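PDB 5CGZ: 4-oxalmesaconate hydratase from Pseudomonas putida, which catalyses the zinc-dependent hydration of 4-carboxy-2-hydroxymuconate to 4-carboxy-4-hydroxy-2-oxoadipate, the third step of gallate degradation. Local coordinates for residues M32-E44 with G75-M88. Residues are numbered along the deposited sequence; the frame is centred on the assembly and turned at random. Where two conformers were deposited one is given.
Sequences MHVVCLSFGERGE and GASVEFFDIGDYPM. With ZN (zinc ion), chain C.
Gly43 CA sits over the centre of one face of the Tyr86 ring, 3.4 Å from the ring centroid, in a CH-pi contact. Gly43 packs flat on the ring, where there is no room for a CB. Val35 CG1 covers one face of the Phe81 ring, 3.8 Å from CE1. The Phe39 and Phe80 rings are nearly parallel but slid apart, with planes at 19°; Asp82 OD1 lies at the Phe39 edge and forms a salt bridge with Lys60. The His33 ring is held at its edge through both nitrogens. Its ND1 shares a hydrogen bond with Ser77 OG, and its NE2 donates to Glu79 OE1 at 2.5 Å, on the anti lone pair. With CG anti to the backbone N (chi1 -174°), the imidazole reaches along its neighbour strand to both partners. Arg104 also pairs with Glu79.

Beyond the strands, Asp85 holds the 40-44 turn. Its OD1 accepts from Arg42 N at 3.0 Å, and OD2 from Gly43 N at 2.9 Å. Arg42 NE and NH2 grip Tyr86 O side-on from one face of the carbonyl plane, while NH1 pairs with Glu56. An alanine here would probably leave Tyr86 O without its two guanidinium donors and Glu56 without this charged mate, so that the 85-87 backbone is held less firmly.

Strands 32-36 and 76-80 run parallel, joined by bonds such as Cys36 N to Glu79 O (2.9 Å). Glu44, farther along this loop, binds zinc through OE2 with His10, Asp13 and His123. Metal-binding loops at the C-terminal ends of parallel strands are characteristic of this Rossmann-like PIG-L/MshB fold.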
ATOM      1  N   MET A  32     -12.929  33.345   3.177  1.00 35.92           N
ATOM      2  CA  MET A  32     -12.353  32.338   2.304  1.00 35.07           C
ATOM      3  C   MET A  32     -11.476  33.003   1.257  1.00 34.14           C
ATOM      4  O   MET A  32     -11.930  33.891   0.543  1.00 35.11           O
ATOM      5  CB  MET A  32     -13.455  31.513   1.638  1.00 32.23           C
ATOM      6  CG  MET A  32     -14.323  30.718   2.627  1.00 31.75           C
ATOM      7  SD  MET A  32     -13.364  29.548   3.627  1.00 35.31           S
ATOM      8  CE  MET A  32     -12.560  28.589   2.331  1.00 32.12           C
ATOM      9  N   HIS A  33     -10.219  32.573   1.173  1.00 30.88           N
ATOM     10  CA  HIS A  33      -9.302  33.094   0.159  1.00 29.95           C
ATOM     11  C   HIS A  33      -8.815  31.998  -0.786  1.00 33.43           C
ATOM     12  O   HIS A  33      -8.416  30.916  -0.346  1.00 31.59           O
ATOM     13  CB  HIS A  33      -8.092  33.768   0.813  1.00 30.87           C
ATOM     14  CG  HIS A  33      -7.189  34.447  -0.171  1.00 35.44           C
ATOM     15  ND1 HIS A  33      -7.618  35.473  -0.991  1.00 33.79           N
ATOM     16  CD2 HIS A  33      -5.887  34.234  -0.487  1.00 33.65           C
ATOM     17  CE1 HIS A  33      -6.618  35.867  -1.761  1.00 37.41           C
ATOM     18  NE2 HIS A  33      -5.555  35.131  -1.476  1.00 35.96           N
ATOM     19  N   VAL A  34      -8.825  32.297  -2.078  1.00 30.12           N
ATOM     20  CA  VAL A  34      -8.375  31.364  -3.100  1.00 30.69           C
ATOM     21  C   VAL A  34      -7.119  31.886  -3.794  1.00 39.37           C
ATOM     22  O   VAL A  34      -7.087  33.029  -4.264  1.00 33.87           O
ATOM     23  CB  VAL A  34      -9.475  31.119  -4.152  1.00 31.41           C
ATOM     24  CG1 VAL A  34      -8.978  30.207  -5.276  1.00 29.11           C
ATOM     25  CG2 VAL A  34     -10.703  30.524  -3.494  1.00 30.08           C
ATOM     26  N   VAL A  35      -6.082  31.055  -3.840  1.00 32.98           N
ATOM     27  CA  VAL A  35      -4.941  31.312  -4.712  1.00 32.48           C
ATOM     28  C   VAL A  35      -5.026  30.403  -5.941  1.00 35.74           C
ATOM     29  O   VAL A  35      -5.038  29.177  -5.806  1.00 32.70           O
ATOM     30  CB  VAL A  35      -3.593  31.064  -4.014  1.00 33.97           C
ATOM     31  CG1 VAL A  35      -2.452  31.181  -5.022  1.00 30.02           C
ATOM     32  CG2 VAL A  35      -3.387  32.026  -2.856  1.00 29.99           C
ATOM     33  N   CYS A  36      -5.094  31.008  -7.127  1.00 31.02           N
ATOM     34  CA  CYS A  36      -4.966  30.280  -8.389  1.00 32.56           C
ATOM     35  C   CYS A  36      -3.549  30.428  -8.912  1.00 33.03           C
ATOM     36  O   CYS A  36      -3.149  31.518  -9.318  1.00 33.95           O
ATOM     37  CB  CYS A  36      -5.951  30.799  -9.429  1.00 30.99           C
ATOM     38  SG  CYS A  36      -7.678  30.652  -8.970  1.00 35.53           S
ATOM     39  N   LEU A  37      -2.787  29.341  -8.909  1.00 29.88           N
ATOM     40  CA  LEU A  37      -1.377  29.431  -9.269  1.00 32.47           C
ATOM     41  C   LEU A  37      -1.211  29.774 -10.750  1.00 33.66           C
ATOM     42  O   LEU A  37      -0.277  30.485 -11.131  1.00 33.87           O
ATOM     43  CB  LEU A  37      -0.646  28.127  -8.929  1.00 30.79           C
ATOM     44  CG  LEU A  37      -0.583  27.779  -7.434  1.00 32.50           C
ATOM     45  CD1 LEU A  37      -0.037  26.371  -7.218  1.00 31.47           C
ATOM     46  CD2 LEU A  37       0.248  28.799  -6.665  1.00 27.82           C
ATOM     47  N   SER A  38      -2.125  29.271 -11.575  1.00 32.77           N
ATOM     48  CA  SER A  38      -2.116  29.560 -13.007  1.00 33.53           C
ATOM     49  C   SER A  38      -3.556  29.651 -13.483  1.00 35.76           C
ATOM     50  O   SER A  38      -4.473  29.491 -12.687  1.00 37.84           O
ATOM     51  CB  SER A  38      -1.352  28.482 -13.788  1.00 32.73           C
ATOM     52  OG  SER A  38      -2.149  27.317 -13.943  1.00 34.55           O
ATOM     53  N   PHE A  39      -3.764  29.897 -14.770  1.00 32.50           N
ATOM     54  CA  PHE A  39      -5.122  30.006 -15.292  1.00 33.54           C
ATOM     55  C   PHE A  39      -5.572  28.758 -16.047  1.00 38.82           C
ATOM     56  O   PHE A  39      -6.701  28.711 -16.543  1.00 36.55           O
ATOM     57  CB  PHE A  39      -5.242  31.222 -16.221  1.00 36.21           C
ATOM     58  CG  PHE A  39      -5.013  32.545 -15.534  1.00 35.52           C
ATOM     59  CD1 PHE A  39      -6.048  33.186 -14.866  1.00 36.43           C
ATOM     60  CD2 PHE A  39      -3.770  33.153 -15.575  1.00 35.66           C
ATOM     61  CE1 PHE A  39      -5.845  34.404 -14.243  1.00 37.18           C
ATOM     62  CE2 PHE A  39      -3.552  34.376 -14.954  1.00 37.48           C
ATOM     63  CZ  PHE A  39      -4.589  35.005 -14.291  1.00 36.29           C
ATOM     64  N   GLY A  40      -4.695  27.757 -16.150  1.00 35.35           N
ATOM     65  CA  GLY A  40      -4.977  26.592 -16.986  1.00 33.08           C
ATOM     66  C   GLY A  40      -5.051  27.010 -18.446  1.00 35.16           C
ATOM     67  O   GLY A  40      -5.756  26.400 -19.258  1.00 35.29           O
ATOM     68  N   GLU A  41      -4.300  28.057 -18.777  1.00 35.09           N
ATOM     69  CA  GLU A  41      -4.386  28.691 -20.089  1.00 37.67           C
ATOM     70  C   GLU A  41      -3.955  27.761 -21.239  1.00 34.09           C
ATOM     71  O   GLU A  41      -4.499  27.834 -22.336  1.00 37.29           O
ATOM     72  CB  GLU A  41      -3.558  29.991 -20.105  1.00 33.00           C
ATOM     73  CG  GLU A  41      -2.054  29.852 -19.789  1.00 33.93           C
ATOM     74  CD  GLU A  41      -1.726  29.959 -18.294  1.00 37.00           C
ATOM     75  OE1 GLU A  41      -2.632  29.754 -17.452  1.00 38.58           O
ATOM     76  OE2 GLU A  41      -0.555  30.245 -17.957  1.00 38.69           O
ATOM     77  N   ARG A  42      -3.008  26.868 -20.993  1.00 32.62           N
ATOM     78  CA  ARG A  42      -2.529  25.987 -22.062  1.00 31.87           C
ATOM     79  C   ARG A  42      -3.208  24.611 -22.090  1.00 41.03           C
ATOM     80  O   ARG A  42      -3.460  24.063 -23.167  1.00 35.75           O
ATOM     81  CB  ARG A  42      -1.014  25.816 -21.954  1.00 33.00           C
ATOM     82  CG  ARG A  42      -0.256  27.115 -22.228  1.00 37.60           C
ATOM     83  CD  ARG A  42       0.998  27.243 -21.371  1.00 35.49           C
ATOM     84  NE  ARG A  42       1.955  26.167 -21.616  1.00 36.16           N
ATOM     85  CZ  ARG A  42       2.870  26.186 -22.581  1.00 41.53           C
ATOM     86  NH1 ARG A  42       2.941  27.224 -23.406  1.00 35.13           N
ATOM     87  NH2 ARG A  42       3.711  25.169 -22.725  1.00 32.78           N
ATOM     88  N   GLY A  43      -3.516  24.048 -20.923  1.00 36.74           N
ATOM     89  CA  GLY A  43      -4.034  22.689 -20.878  1.00 35.11           C
ATOM     90  C   GLY A  43      -5.476  22.495 -20.435  1.00 36.74           C
ATOM     91  O   GLY A  43      -5.985  21.381 -20.477  1.00 36.34           O
ATOM     92  N   GLU A  44      -6.133  23.561 -19.987  0.62 34.64           N
ATOM     93  CA  GLU A  44      -7.525  23.461 -19.546  0.62 36.16           C
ATOM     94  C   GLU A  44      -8.391  24.512 -20.252  0.62 39.82           C
ATOM     95  O   GLU A  44      -9.346  25.037 -19.675  0.62 39.18           O
ATOM     96  CB  GLU A  44      -7.629  23.615 -18.015  0.62 36.47           C
ATOM     97  CG  GLU A  44      -6.854  22.555 -17.198  0.62 36.57           C
ATOM     98  CD  GLU A  44      -7.170  22.584 -15.689  0.62 40.58           C
ATOM     99  OE1 GLU A  44      -7.793  23.559 -15.218  0.62 46.95           O
ATOM    100  OE2 GLU A  44      -6.807  21.624 -14.968  0.62 34.26           O
ATOM    101  N   GLY A  75     -18.508  33.646  -2.479  1.00 34.84           N
ATOM    102  CA  GLY A  75     -18.195  34.434  -1.296  1.00 35.93           C
ATOM    103  C   GLY A  75     -16.730  34.339  -0.882  1.00 39.60           C
ATOM    104  O   GLY A  75     -16.412  34.348   0.304  1.00 42.89           O
ATOM    105  N   ALA A  76     -15.831  34.246  -1.857  1.00 35.56           N
ATOM    106  CA  ALA A  76     -14.399  34.176  -1.569  1.00 35.13           C
ATOM    107  C   ALA A  76     -13.657  35.313  -2.233  1.00 36.51           C
ATOM    108  O   ALA A  76     -14.122  35.862  -3.228  1.00 35.30           O
ATOM    109  CB  ALA A  76     -13.821  32.854  -2.045  1.00 31.78           C
ATOM    110  N   SER A  77     -12.493  35.659  -1.695  1.00 33.12           N
ATOM    111  CA  SER A  77     -11.567  36.502  -2.435  1.00 34.86           C
ATOM    112  C   SER A  77     -10.641  35.583  -3.226  1.00 41.49           C
ATOM    113  O   SER A  77     -10.487  34.408  -2.879  1.00 36.34           O
ATOM    114  CB  SER A  77     -10.776  37.415  -1.499  1.00 33.26           C
ATOM    115  OG  SER A  77     -10.040  36.667  -0.547  1.00 34.97           O
ATOM    116  N   VAL A  78     -10.041  36.100  -4.294  1.00 37.61           N
ATOM    117  CA  VAL A  78      -9.169  35.286  -5.138  1.00 34.69           C
ATOM    118  C   VAL A  78      -7.987  36.100  -5.660  1.00 40.51           C
ATOM    119  O   VAL A  78      -8.131  37.278  -5.994  1.00 34.63           O
ATOM    120  CB  VAL A  78      -9.948  34.680  -6.327  1.00 37.98           C
ATOM    121  CG1 VAL A  78     -10.597  35.780  -7.150  1.00 37.99           C
ATOM    122  CG2 VAL A  78      -9.029  33.810  -7.194  1.00 34.45           C
ATOM    123  N   GLU A  79      -6.809  35.485  -5.697  1.00 34.28           N
ATOM    124  CA  GLU A  79      -5.654  36.125  -6.315  1.00 36.20           C
ATOM    125  C   GLU A  79      -5.004  35.158  -7.290  1.00 41.16           C
ATOM    126  O   GLU A  79      -5.208  33.941  -7.202  1.00 34.96           O
ATOM    127  CB  GLU A  79      -4.650  36.603  -5.261  1.00 33.96           C
ATOM    128  CG  GLU A  79      -3.866  35.504  -4.582  1.00 33.96           C
ATOM    129  CD  GLU A  79      -2.947  36.037  -3.494  1.00 37.13           C
ATOM    130  OE1 GLU A  79      -3.284  35.896  -2.295  1.00 36.63           O
ATOM    131  OE2 GLU A  79      -1.884  36.593  -3.834  1.00 39.15           O
ATOM    132  N   PHE A  80      -4.221  35.705  -8.217  1.00 34.12           N
ATOM    133  CA  PHE A  80      -3.662  34.932  -9.318  1.00 33.47           C
ATOM    134  C   PHE A  80      -2.139  35.054  -9.382  1.00 38.89           C
ATOM    135  O   PHE A  80      -1.625  36.130  -9.662  1.00 39.15           O
ATOM    136  CB  PHE A  80      -4.296  35.397 -10.636  1.00 30.15           C
ATOM    137  CG  PHE A  80      -5.796  35.347 -10.622  1.00 36.80           C
ATOM    138  CD1 PHE A  80      -6.466  34.169 -10.926  1.00 34.16           C
ATOM    139  CD2 PHE A  80      -6.539  36.467 -10.281  1.00 35.64           C
ATOM    140  CE1 PHE A  80      -7.849  34.112 -10.904  1.00 36.61           C
ATOM    141  CE2 PHE A  80      -7.923  36.417 -10.259  1.00 35.90           C
ATOM    142  CZ  PHE A  80      -8.579  35.236 -10.571  1.00 35.70           C
ATOM    143  N   PHE A  81      -1.415  33.967  -9.114  1.00 31.70           N
ATOM    144  CA  PHE A  81       0.043  34.028  -9.165  1.00 33.40           C
ATOM    145  C   PHE A  81       0.546  34.076 -10.603  1.00 36.32           C
ATOM    146  O   PHE A  81       1.662  34.527 -10.851  1.00 36.11           O
ATOM    147  CB  PHE A  81       0.692  32.832  -8.455  1.00 31.18           C
ATOM    148  CG  PHE A  81       0.787  32.974  -6.964  1.00 34.03           C
ATOM    149  CD1 PHE A  81      -0.001  33.889  -6.281  1.00 32.18           C
ATOM    150  CD2 PHE A  81       1.674  32.186  -6.242  1.00 31.75           C
ATOM    151  CE1 PHE A  81       0.088  34.009  -4.901  1.00 37.12           C
ATOM    152  CE2 PHE A  81       1.769  32.301  -4.868  1.00 31.15           C
ATOM    153  CZ  PHE A  81       0.970  33.212  -4.193  1.00 30.90           C
ATOM    154  N   ASP A  82      -0.260  33.572 -11.535  1.00 31.47           N
ATOM    155  CA  ASP A  82       0.103  33.543 -12.952  1.00 32.20           C
ATOM    156  C   ASP A  82       1.496  32.967 -13.234  1.00 38.94           C
ATOM    157  O   ASP A  82       2.319  33.625 -13.879  1.00 38.66           O
ATOM    158  CB  ASP A  82       0.008  34.961 -13.534  1.00 36.47           C
ATOM    159  CG  ASP A  82       0.117  34.985 -15.059  1.00 44.18           C
ATOM    160  OD1 ASP A  82      -0.211  33.973 -15.715  1.00 42.43           O
ATOM    161  OD2 ASP A  82       0.539  36.022 -15.605  1.00 47.54           O
ATOM    162  N   ILE A  83       1.769  31.742 -12.781  1.00 35.46           N
ATOM    163  CA  ILE A  83       3.093  31.162 -13.014  1.00 35.32           C
ATOM    164  C   ILE A  83       3.138  30.212 -14.216  1.00 33.01           C
ATOM    165  O   ILE A  83       4.201  29.681 -14.541  1.00 36.93           O
ATOM    166  CB  ILE A  83       3.623  30.400 -11.775  1.00 35.97           C
ATOM    167  CG1 ILE A  83       2.743  29.178 -11.464  1.00 35.20           C
ATOM    168  CG2 ILE A  83       3.738  31.344 -10.566  1.00 36.19           C
ATOM    169  CD1 ILE A  83       3.260  28.339 -10.279  1.00 31.76           C
ATOM    170  N   GLY A  84       2.001  30.001 -14.872  1.00 33.50           N
ATOM    171  CA  GLY A  84       1.967  29.186 -16.081  1.00 34.09           C
ATOM    172  C   GLY A  84       1.643  27.716 -15.849  1.00 34.38           C
ATOM    173  O   GLY A  84       2.102  27.117 -14.872  1.00 37.13           O
ATOM    174  N   ASP A  85       0.854  27.133 -16.750  1.00 33.60           N
ATOM    175  CA  ASP A  85       0.489  25.719 -16.661  1.00 33.34           C
ATOM    176  C   ASP A  85       1.084  24.915 -17.818  1.00 33.03           C
ATOM    177  O   ASP A  85       1.523  25.489 -18.813  1.00 35.85           O
ATOM    178  CB  ASP A  85      -1.030  25.555 -16.659  1.00 32.08           C
ATOM    179  CG  ASP A  85      -1.649  25.899 -18.010  1.00 38.35           C
ATOM    180  OD1 ASP A  85      -1.178  26.864 -18.650  1.00 34.42           O
ATOM    181  OD2 ASP A  85      -2.593  25.195 -18.437  1.00 33.81           O
ATOM    182  N   TYR A  86       1.093  23.592 -17.677  1.00 34.57           N
ATOM    183  CA  TYR A  86       1.488  22.680 -18.758  1.00 34.75           C
ATOM    184  C   TYR A  86       2.749  23.091 -19.495  1.00 38.12           C
ATOM    185  O   TYR A  86       2.690  23.359 -20.690  1.00 37.68           O
ATOM    186  CB  TYR A  86       0.365  22.551 -19.787  1.00 32.47           C
ATOM    187  CG  TYR A  86      -0.782  21.657 -19.376  1.00 36.27           C
ATOM    188  CD1 TYR A  86      -1.631  22.019 -18.338  1.00 39.09           C
ATOM    189  CD2 TYR A  86      -1.036  20.466 -20.048  1.00 38.49           C
ATOM    190  CE1 TYR A  86      -2.693  21.220 -17.966  1.00 39.56           C
ATOM    191  CE2 TYR A  86      -2.107  19.648 -19.682  1.00 35.57           C
ATOM    192  CZ  TYR A  86      -2.926  20.031 -18.640  1.00 41.48           C
ATOM    193  OH  TYR A  86      -3.992  19.239 -18.270  1.00 42.25           O
ATOM    194  N   PRO A  87       3.897  23.109 -18.804  1.00 34.69           N
ATOM    195  CA  PRO A  87       4.060  22.680 -17.414  1.00 34.17           C
ATOM    196  C   PRO A  87       4.031  23.826 -16.421  1.00 39.16           C
ATOM    197  O   PRO A  87       4.567  24.908 -16.687  1.00 38.85           O
ATOM    198  CB  PRO A  87       5.453  22.047 -17.420  1.00 32.07           C
ATOM    199  CG  PRO A  87       6.214  22.969 -18.369  1.00 36.44           C
ATOM    200  CD  PRO A  87       5.199  23.370 -19.446  1.00 35.98           C
ATOM    201  N   MET A  88       3.433  23.574 -15.265  1.00 35.94           N
ATOM    202  CA  MET A  88       3.600  24.454 -14.123  1.00 33.11           C
ATOM    203  C   MET A  88       4.937  24.142 -13.447  1.00 37.79           C
ATOM    204  O   MET A  88       5.259  22.982 -13.189  1.00 35.12           O
ATOM    205  CB  MET A  88       2.437  24.287 -13.145  1.00 32.34           C
ATOM    206  CG  MET A  88       2.394  25.333 -12.049  1.00 31.59           C
ATOM    207  SD  MET A  88       0.806  25.314 -11.174  1.00 36.29           S
ATOM    208  CE  MET A  88       1.192  24.168  -9.876  1.00 33.45           C
TER
HETATM  209 ZN    ZN C 301      -6.458  21.742 -13.043  1.00 35.03          ZN
HETATM  210  O   HOH W   1     -10.940  36.740   1.973  1.00 40.33           O
HETATM  211  O   HOH W   2     -15.096  34.732   2.473  1.00 45.52           O
HETATM  212  O   HOH W   3      -2.909  32.555 -12.056  1.00 33.85           O
HETATM  213  O   HOH W   4      -0.585  31.228 -15.372  1.00 36.01           O
HETATM  214  O   HOH W   5      -8.396  20.578 -14.091  1.00 47.84           O